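Local coordinates for phosphoglycerol transferase GacH (Streptococcus pyogenes MGAS5005, PDB 6DGM), which probably transfers glycerol phosphate onto the rhamnose polysaccharide of the streptococcal cell wall, this chain being its metal-binding catalytic domain of the sulfatase family, at residues H306-E320 with Y330-D343. Sequence-based numbering, arbitrary orientation.
Sequences HPLINSSDFTAALFE and YALLTEVLNKASVD
Helix 330-339 crosses helix 314-320, and V342 and D343 after it lie along 308-310, the edge strand of the central sheet. L337 reaches H306, I309 of the strand and A317 of the helix. The helix axes come within 8.6 Å at -99°. A316 sits at this crossing, its CB 3.5 Å from L333 O. The L337 chain leaves with CG anti to its backbone N (chi1 164°), which turns both methyls toward the 306-320 segment. CD1 lies over one face of the H306 imidazole, 4.0 Å from the ring centroid, as a CH-pi contact. CD2 rests against A317. The H306 ring is held at its edge: NE2 donates to the syn lone pair of E320 OE1 (2.6 Å), and a water links ND1 to L337 O. Two more waters join E320 OE2 to the amide of N338. Past the helix end, S341 OG donates to D313 OD2 (2.6 Å), again on the syn side. The same oxygen also accepts a hydrogen bond from N310 N, on its anti side and tilted out of the carboxylate plane. V342 CG2 packs on I309 C (3.7 Å). At the other end F319 and Y330 form an offset stack, planes at 26°, and T315 CG2 meets Y330 CE1 obliquely (3.3 Å). A water bridges T315 OG1, also bonded to Y43, to Y330 OH. This is near-perpendicular helix packing beside the edge strand of an alkaline phosphatase-like fold.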
ATOM      1  N   HIS A 306     -10.936  -9.708   5.124  1.00 23.95           N
ATOM      2  CA  HIS A 306      -9.480  -9.792   5.006  1.00 22.19           C
ATOM      3  C   HIS A 306      -8.861  -9.109   6.217  1.00 20.95           C
ATOM      4  O   HIS A 306      -8.293  -8.013   6.119  1.00 20.59           O
ATOM      5  CB  HIS A 306      -9.002  -9.120   3.717  1.00 21.96           C
ATOM      6  CG  HIS A 306      -9.454  -9.818   2.475  1.00 23.24           C
ATOM      7  ND1 HIS A 306      -9.071 -11.107   2.164  1.00 24.40           N
ATOM      8  CD2 HIS A 306     -10.277  -9.418   1.477  1.00 25.07           C
ATOM      9  CE1 HIS A 306      -9.625 -11.462   1.018  1.00 25.00           C
ATOM     10  NE2 HIS A 306     -10.364 -10.457   0.582  1.00 24.92           N
ATOM     11  N   PRO A 307      -8.947  -9.741   7.390  1.00 22.05           N
ATOM     12  CA  PRO A 307      -8.543  -9.034   8.624  1.00 21.65           C
ATOM     13  C   PRO A 307      -7.060  -8.735   8.714  1.00 21.25           C
ATOM     14  O   PRO A 307      -6.680  -7.803   9.437  1.00 20.32           O
ATOM     15  CB  PRO A 307      -8.984  -9.977   9.750  1.00 23.99           C
ATOM     16  CG  PRO A 307      -9.156 -11.330   9.087  1.00 25.38           C
ATOM     17  CD  PRO A 307      -9.559 -11.055   7.661  1.00 24.37           C
ATOM     18  N   LEU A 308      -6.219  -9.492   8.014  1.00 21.48           N
ATOM     19  CA  LEU A 308      -4.770  -9.330   8.096  1.00 20.52           C
ATOM     20  C   LEU A 308      -4.207  -9.714   6.736  1.00 19.91           C
ATOM     21  O   LEU A 308      -4.295 -10.881   6.325  1.00 20.36           O
ATOM     22  CB  LEU A 308      -4.200 -10.226   9.191  1.00 22.76           C
ATOM     23  CG  LEU A 308      -2.680 -10.356   9.267  1.00 27.72           C
ATOM     24  CD1 LEU A 308      -2.033  -9.011   9.372  1.00 28.86           C
ATOM     25  CD2 LEU A 308      -2.296 -11.242  10.440  1.00 31.57           C
ATOM     26  N   ILE A 309      -3.620  -8.740   6.044  1.00 18.90           N
ATOM     27  CA  ILE A 309      -3.024  -8.969   4.737  1.00 19.35           C
ATOM     28  C   ILE A 309      -1.685  -8.245   4.686  1.00 17.84           C
ATOM     29  O   ILE A 309      -1.301  -7.531   5.612  1.00 17.65           O
ATOM     30  CB  ILE A 309      -3.940  -8.532   3.583  1.00 20.45           C
ATOM     31  CG1 ILE A 309      -4.176  -7.023   3.601  1.00 21.17           C
ATOM     32  CG2 ILE A 309      -5.281  -9.304   3.651  1.00 22.14           C
ATOM     33  CD1 ILE A 309      -5.130  -6.567   2.495  1.00 22.52           C
ATOM     34  N   ASN A 310      -0.966  -8.464   3.595  1.00 16.78           N
ATOM     35  CA  ASN A 310       0.324  -7.839   3.355  1.00 16.54           C
ATOM     36  C   ASN A 310       0.154  -6.694   2.372  1.00 16.04           C
ATOM     37  O   ASN A 310      -0.820  -6.636   1.623  1.00 16.90           O
ATOM     38  CB  ASN A 310       1.246  -8.880   2.718  1.00 18.87           C
ATOM     39  CG  ASN A 310       2.698  -8.655   3.053  1.00 20.96           C
ATOM     40  OD1 ASN A 310       3.053  -8.382   4.205  1.00 22.64           O
ATOM     41  ND2 ASN A 310       3.559  -8.772   2.042  1.00 20.89           N
ATOM     42  N   SER A 311       1.139  -5.786   2.357  1.00 15.90           N
ATOM     43  CA  SER A 311       1.093  -4.678   1.403  1.00 16.26           C
ATOM     44  C   SER A 311       1.028  -5.180  -0.041  1.00 16.19           C
ATOM     45  O   SER A 311       0.397  -4.550  -0.899  1.00 16.12           O
ATOM     46  CB  SER A 311       2.305  -3.759   1.585  1.00 16.73           C
ATOM     47  OG  SER A 311       3.559  -4.416   1.377  1.00 17.28           O
ATOM     48  N   SER A 312       1.676  -6.311  -0.324  1.00 15.68           N
ATOM     49  CA  SER A 312       1.699  -6.869  -1.666  1.00 16.44           C
ATOM     50  C   SER A 312       0.343  -7.394  -2.111  1.00 17.04           C
ATOM     51  O   SER A 312       0.159  -7.644  -3.305  1.00 18.88           O
ATOM     52  CB  SER A 312       2.740  -7.994  -1.728  1.00 17.42           C
ATOM     53  OG  SER A 312       2.472  -8.954  -0.728  1.00 18.58           O
ATOM     54  N   ASP A 313      -0.602  -7.570  -1.185  1.00 16.56           N
ATOM     55  CA  ASP A 313      -1.917  -8.104  -1.479  1.00 16.90           C
ATOM     56  C   ASP A 313      -2.923  -7.044  -1.914  1.00 16.78           C
ATOM     57  O   ASP A 313      -4.042  -7.400  -2.279  1.00 17.37           O
ATOM     58  CB  ASP A 313      -2.506  -8.775  -0.224  1.00 18.15           C
ATOM     59  CG  ASP A 313      -1.799 -10.053   0.174  1.00 18.89           C
ATOM     60  OD1 ASP A 313      -1.390 -10.833  -0.716  1.00 19.44           O
ATOM     61  OD2 ASP A 313      -1.661 -10.268   1.404  1.00 19.16           O
ATOM     62  N   PHE A 314      -2.570  -5.750  -1.848  1.00 15.73           N
ATOM     63  CA  PHE A 314      -3.588  -4.722  -2.021  1.00 16.26           C
ATOM     64  C   PHE A 314      -4.227  -4.778  -3.403  1.00 17.47           C
ATOM     65  O   PHE A 314      -5.440  -4.597  -3.526  1.00 18.13           O
ATOM     66  CB  PHE A 314      -3.024  -3.330  -1.768  1.00 16.39           C
ATOM     67  CG  PHE A 314      -2.833  -2.995  -0.303  1.00 19.30           C
ATOM     68  CD1 PHE A 314      -3.632  -3.539   0.690  1.00 24.31           C
ATOM     69  CD2 PHE A 314      -1.846  -2.121   0.071  1.00 16.68           C
ATOM     70  CE1 PHE A 314      -3.422  -3.205   2.032  1.00 23.89           C
ATOM     71  CE2 PHE A 314      -1.634  -1.788   1.399  1.00 16.14           C
ATOM     72  CZ  PHE A 314      -2.423  -2.314   2.371  1.00 19.05           C
ATOM     73  N   THR A 315      -3.438  -5.012  -4.457  1.00 16.92           N
ATOM     74  CA  THR A 315      -4.016  -4.988  -5.800  1.00 17.47           C
ATOM     75  C   THR A 315      -5.028  -6.114  -5.990  1.00 18.08           C
ATOM     76  O   THR A 315      -6.118  -5.893  -6.514  1.00 18.06           O
ATOM     77  CB  THR A 315      -2.936  -5.031  -6.878  1.00 18.26           C
ATOM     78  OG1 THR A 315      -2.055  -3.931  -6.691  1.00 17.53           O
ATOM     79  CG2 THR A 315      -3.562  -4.905  -8.292  1.00 19.97           C
ATOM     80  N   ALA A 316      -4.698  -7.326  -5.566  1.00 18.19           N
ATOM     81  CA  ALA A 316      -5.686  -8.396  -5.652  1.00 18.57           C
ATOM     82  C   ALA A 316      -6.931  -8.050  -4.847  1.00 18.21           C
ATOM     83  O   ALA A 316      -8.063  -8.313  -5.278  1.00 19.57           O
ATOM     84  CB  ALA A 316      -5.087  -9.710  -5.175  1.00 19.81           C
ATOM     85  N   ALA A 317      -6.740  -7.454  -3.671  1.00 17.20           N
ATOM     86  CA  ALA A 317      -7.889  -7.075  -2.864  1.00 18.49           C
ATOM     87  C   ALA A 317      -8.691  -5.969  -3.526  1.00 18.27           C
ATOM     88  O   ALA A 317      -9.917  -5.921  -3.382  1.00 19.23           O
ATOM     89  CB  ALA A 317      -7.442  -6.659  -1.473  1.00 19.58           C
ATOM     90  N   LEU A 318      -8.014  -5.082  -4.258  1.00 18.57           N
ATOM     91  CA  LEU A 318      -8.700  -4.011  -4.974  1.00 20.01           C
ATOM     92  C   LEU A 318      -9.562  -4.573  -6.095  1.00 20.64           C
ATOM     93  O   LEU A 318     -10.708  -4.146  -6.292  1.00 20.75           O
ATOM     94  CB  LEU A 318      -7.665  -3.025  -5.531  1.00 20.09           C
ATOM     95  CG  LEU A 318      -8.145  -2.035  -6.594  1.00 21.72           C
ATOM     96  CD1 LEU A 318      -8.965  -0.946  -5.918  1.00 20.70           C
ATOM     97  CD2 LEU A 318      -6.999  -1.442  -7.379  1.00 23.67           C
ATOM     98  N   PHE A 319      -9.012  -5.509  -6.867  1.00 19.70           N
ATOM     99  CA  PHE A 319      -9.815  -6.150  -7.904  1.00 19.37           C
ATOM    100  C   PHE A 319     -11.039  -6.829  -7.303  1.00 20.32           C
ATOM    101  O   PHE A 319     -12.142  -6.741  -7.855  1.00 21.14           O
ATOM    102  CB  PHE A 319      -8.980  -7.174  -8.670  1.00 20.97           C
ATOM    103  CG  PHE A 319      -8.151  -6.589  -9.792  1.00 23.72           C
ATOM    104  CD1 PHE A 319      -6.963  -5.930  -9.534  1.00 26.22           C
ATOM    105  CD2 PHE A 319      -8.556  -6.724 -11.109  1.00 23.70           C
ATOM    106  CE1 PHE A 319      -6.199  -5.409 -10.576  1.00 27.58           C
ATOM    107  CE2 PHE A 319      -7.812  -6.200 -12.142  1.00 24.86           C
ATOM    108  CZ  PHE A 319      -6.636  -5.540 -11.887  1.00 26.85           C
ATOM    109  N   GLU A 320     -10.865  -7.525  -6.175  1.00 20.84           N
ATOM    110  CA  GLU A 320     -12.005  -8.197  -5.561  1.00 22.16           C
ATOM    111  C   GLU A 320     -13.032  -7.185  -5.066  1.00 22.19           C
ATOM    112  O   GLU A 320     -14.243  -7.353  -5.276  1.00 23.06           O
ATOM    113  CB  GLU A 320     -11.538  -9.081  -4.410  1.00 23.05           C
ATOM    114  CG  GLU A 320     -12.658  -9.893  -3.802  1.00 24.60           C
ATOM    115  CD  GLU A 320     -12.267 -10.547  -2.507  1.00 26.50           C
ATOM    116  OE1 GLU A 320     -11.579  -9.890  -1.679  1.00 26.68           O
ATOM    117  OE2 GLU A 320     -12.643 -11.714  -2.317  1.00 28.41           O
ATOM    118  N   TYR A 330      -3.084 -11.620 -11.741  1.00 19.48           N
ATOM    119  CA  TYR A 330      -3.915 -11.237 -10.593  1.00 20.24           C
ATOM    120  C   TYR A 330      -4.803 -12.371 -10.091  1.00 21.14           C
ATOM    121  O   TYR A 330      -5.216 -12.332  -8.924  1.00 20.52           O
ATOM    122  CB  TYR A 330      -4.688  -9.927 -10.859  1.00 20.42           C
ATOM    123  CG  TYR A 330      -3.738  -8.737 -10.884  1.00 21.26           C
ATOM    124  CD1 TYR A 330      -2.934  -8.445  -9.794  1.00 21.23           C
ATOM    125  CD2 TYR A 330      -3.626  -7.943 -12.001  1.00 21.80           C
ATOM    126  CE1 TYR A 330      -2.035  -7.385  -9.829  1.00 22.06           C
ATOM    127  CE2 TYR A 330      -2.760  -6.887 -12.044  1.00 23.33           C
ATOM    128  CZ  TYR A 330      -1.962  -6.611 -10.966  1.00 23.49           C
ATOM    129  OH  TYR A 330      -1.098  -5.548 -11.046  1.00 25.00           O
ATOM    130  N   ALA A 331      -5.063 -13.399 -10.914  1.00 22.01           N
ATOM    131  CA  ALA A 331      -5.685 -14.619 -10.409  1.00 21.98           C
ATOM    132  C   ALA A 331      -4.755 -15.327  -9.419  1.00 22.06           C
ATOM    133  O   ALA A 331      -5.177 -15.724  -8.327  1.00 22.44           O
ATOM    134  CB  ALA A 331      -6.052 -15.555 -11.569  1.00 22.02           C
ATOM    135  N   LEU A 332      -3.486 -15.498  -9.788  1.00 21.90           N
ATOM    136  CA  LEU A 332      -2.501 -16.024  -8.845  1.00 21.19           C
ATOM    137  C   LEU A 332      -2.452 -15.178  -7.580  1.00 20.35           C
ATOM    138  O   LEU A 332      -2.456 -15.706  -6.464  1.00 21.01           O
ATOM    139  CB  LEU A 332      -1.123 -16.065  -9.500  1.00 21.44           C
ATOM    140  CG  LEU A 332       0.097 -16.266  -8.595  1.00 22.87           C
ATOM    141  CD1 LEU A 332       0.023 -17.570  -7.840  1.00 21.55           C
ATOM    142  CD2 LEU A 332       1.351 -16.200  -9.440  1.00 25.91           C
ATOM    143  N   LEU A 333      -2.407 -13.857  -7.739  1.00 19.17           N
ATOM    144  CA  LEU A 333      -2.318 -12.984  -6.571  1.00 19.70           C
ATOM    145  C   LEU A 333      -3.595 -13.023  -5.741  1.00 19.42           C
ATOM    146  O   LEU A 333      -3.547 -12.775  -4.533  1.00 19.44           O
ATOM    147  CB  LEU A 333      -1.960 -11.563  -6.997  1.00 21.21           C
ATOM    148  CG  LEU A 333      -0.566 -11.441  -7.622  1.00 23.57           C
ATOM    149  CD1 LEU A 333      -0.398 -10.116  -8.326  1.00 24.24           C
ATOM    150  CD2 LEU A 333       0.496 -11.618  -6.549  1.00 23.81           C
ATOM    151  N   THR A 334      -4.737 -13.341  -6.360  1.00 19.80           N
ATOM    152  CA  THR A 334      -5.960 -13.557  -5.587  1.00 21.11           C
ATOM    153  C   THR A 334      -5.866 -14.832  -4.763  1.00 21.24           C
ATOM    154  O   THR A 334      -6.294 -14.853  -3.601  1.00 22.12           O
ATOM    155  CB  THR A 334      -7.164 -13.594  -6.526  1.00 22.97           C
ATOM    156  OG1 THR A 334      -7.245 -12.338  -7.210  1.00 22.86           O
ATOM    157  CG2 THR A 334      -8.461 -13.816  -5.758  1.00 24.62           C
ATOM    158  N   GLU A 335      -5.296 -15.897  -5.343  1.00 21.45           N
ATOM    159  CA  GLU A 335      -5.030 -17.114  -4.575  1.00 22.60           C
ATOM    160  C   GLU A 335      -4.084 -16.837  -3.411  1.00 21.95           C
ATOM    161  O   GLU A 335      -4.278 -17.357  -2.305  1.00 23.22           O
ATOM    162  CB  GLU A 335      -4.451 -18.188  -5.492  1.00 24.88           C
ATOM    163  CG  GLU A 335      -5.480 -18.779  -6.429  1.00 28.26           C
ATOM    164  CD  GLU A 335      -6.410 -19.744  -5.711  1.00 33.96           C
ATOM    165  OE1 GLU A 335      -5.997 -20.896  -5.458  1.00 36.50           O
ATOM    166  OE2 GLU A 335      -7.546 -19.341  -5.392  1.00 35.48           O
ATOM    167  N   VAL A 336      -3.051 -16.019  -3.632  1.00 20.79           N
ATOM    168  CA  VAL A 336      -2.166 -15.629  -2.533  1.00 20.31           C
ATOM    169  C   VAL A 336      -2.949 -14.890  -1.456  1.00 20.36           C
ATOM    170  O   VAL A 336      -2.880 -15.231  -0.269  1.00 21.03           O
ATOM    171  CB  VAL A 336      -0.977 -14.799  -3.048  1.00 19.89           C
ATOM    172  CG1 VAL A 336      -0.133 -14.272  -1.885  1.00 19.83           C
ATOM    173  CG2 VAL A 336      -0.129 -15.635  -4.020  1.00 19.86           C
ATOM    174  N   LEU A 337      -3.699 -13.861  -1.859  1.00 19.31           N
ATOM    175  CA  LEU A 337      -4.484 -13.077  -0.904  1.00 19.49           C
ATOM    176  C   LEU A 337      -5.342 -13.984  -0.032  1.00 20.67           C
ATOM    177  O   LEU A 337      -5.362 -13.850   1.196  1.00 22.29           O
ATOM    178  CB  LEU A 337      -5.372 -12.084  -1.663  1.00 20.07           C
ATOM    179  CG  LEU A 337      -6.545 -11.433  -0.920  1.00 21.49           C
ATOM    180  CD1 LEU A 337      -6.039 -10.431   0.126  1.00 21.27           C
ATOM    181  CD2 LEU A 337      -7.477 -10.733  -1.925  1.00 21.93           C
ATOM    182  N   ASN A 338      -6.036 -14.936  -0.647  1.00 20.46           N
ATOM    183  CA  ASN A 338      -7.016 -15.724   0.079  1.00 22.45           C
ATOM    184  C   ASN A 338      -6.425 -16.925   0.796  1.00 25.02           C
ATOM    185  O   ASN A 338      -6.950 -17.322   1.843  1.00 27.13           O
ATOM    186  CB  ASN A 338      -8.115 -16.201  -0.880  1.00 22.46           C
ATOM    187  CG  ASN A 338      -9.055 -15.077  -1.282  1.00 24.79           C
ATOM    188  OD1 ASN A 338      -9.352 -14.192  -0.479  1.00 25.60           O
ATOM    189  ND2 ASN A 338      -9.533 -15.111  -2.527  1.00 26.68           N
ATOM    190  N   LYS A 339      -5.371 -17.536   0.255  1.00 25.12           N
ATOM    191  CA  LYS A 339      -4.939 -18.828   0.764  1.00 24.42           C
ATOM    192  C   LYS A 339      -3.469 -18.933   1.141  1.00 24.75           C
ATOM    193  O   LYS A 339      -3.076 -19.975   1.684  1.00 25.45           O
ATOM    194  CB  LYS A 339      -5.242 -19.936  -0.254  1.00 25.90           C
ATOM    195  CG  LYS A 339      -6.688 -19.978  -0.729  1.00 28.56           C
ATOM    196  CD  LYS A 339      -6.866 -21.022  -1.816  1.00 32.65           C
ATOM    197  CE  LYS A 339      -8.228 -20.910  -2.475  1.00 38.11           C
ATOM    198  NZ  LYS A 339      -8.384 -21.908  -3.573  1.00 43.12           N
ATOM    199  N   ALA A 340      -2.639 -17.930   0.859  1.00 21.34           N
ATOM    200  CA  ALA A 340      -1.210 -18.144   1.041  1.00 21.55           C
ATOM    201  C   ALA A 340      -0.473 -16.907   1.522  1.00 19.58           C
ATOM    202  O   ALA A 340       0.739 -16.793   1.302  1.00 19.85           O
ATOM    203  CB  ALA A 340      -0.579 -18.695  -0.256  1.00 22.75           C
ATOM    204  N   SER A 341      -1.153 -15.993   2.217  1.00 18.68           N
ATOM    205  CA  SER A 341      -0.471 -14.780   2.633  1.00 19.72           C
ATOM    206  C   SER A 341      -0.107 -14.790   4.125  1.00 20.32           C
ATOM    207  O   SER A 341      -0.075 -15.844   4.778  1.00 20.45           O
ATOM    208  CB  SER A 341      -1.321 -13.556   2.267  1.00 20.18           C
ATOM    209  OG  SER A 341      -0.563 -12.366   2.420  1.00 20.06           O
ATOM    210  N   VAL A 342       0.174 -13.608   4.672  1.00 19.97           N
ATOM    211  CA  VAL A 342       0.807 -13.494   5.982  1.00 20.64           C
ATOM    212  C   VAL A 342      -0.093 -13.872   7.142  1.00 21.72           C
ATOM    213  O   VAL A 342       0.399 -14.003   8.272  1.00 24.07           O
ATOM    214  CB  VAL A 342       1.355 -12.066   6.177  1.00 21.81           C
ATOM    215  CG1 VAL A 342       2.420 -11.767   5.153  1.00 22.97           C
ATOM    216  CG2 VAL A 342       0.238 -11.044   6.096  1.00 21.83           C
ATOM    217  N   ASP A 343      -1.388 -14.052   6.907  1.00 20.86           N
ATOM    218  CA  ASP A 343      -2.292 -14.517   7.950  1.00 22.72           C
ATOM    219  C   ASP A 343      -2.308 -16.032   8.088  1.00 23.94           C
ATOM    220  O   ASP A 343      -2.923 -16.541   9.037  1.00 25.83           O
ATOM    221  CB  ASP A 343      -3.712 -14.052   7.634  1.00 24.73           C
ATOM    222  CG  ASP A 343      -4.244 -14.670   6.361  1.00 26.84           C
ATOM    223  OD1 ASP A 343      -3.567 -14.548   5.319  1.00 25.98           O
ATOM    224  OD2 ASP A 343      -5.310 -15.306   6.415  1.00 29.30           O
TER
HETATM  225  O   HOH W   1      -7.211 -12.779   3.347  1.00 27.21           O
HETATM  226  O   HOH W   2      -1.659 -10.953  -3.433  1.00 17.38           O
HETATM  227  O   HOH W   3      -0.051  -4.812  -8.556  1.00 18.54           O
HETATM  228  O   HOH W   4      -9.043 -10.385  -7.054  1.00 21.27           O
HETATM  229  O   HOH W   5     -11.766 -13.860  -3.705  1.00 30.97           O
HETATM  230  O   HOH W   6     -11.873 -13.441  -0.256  1.00 36.64           O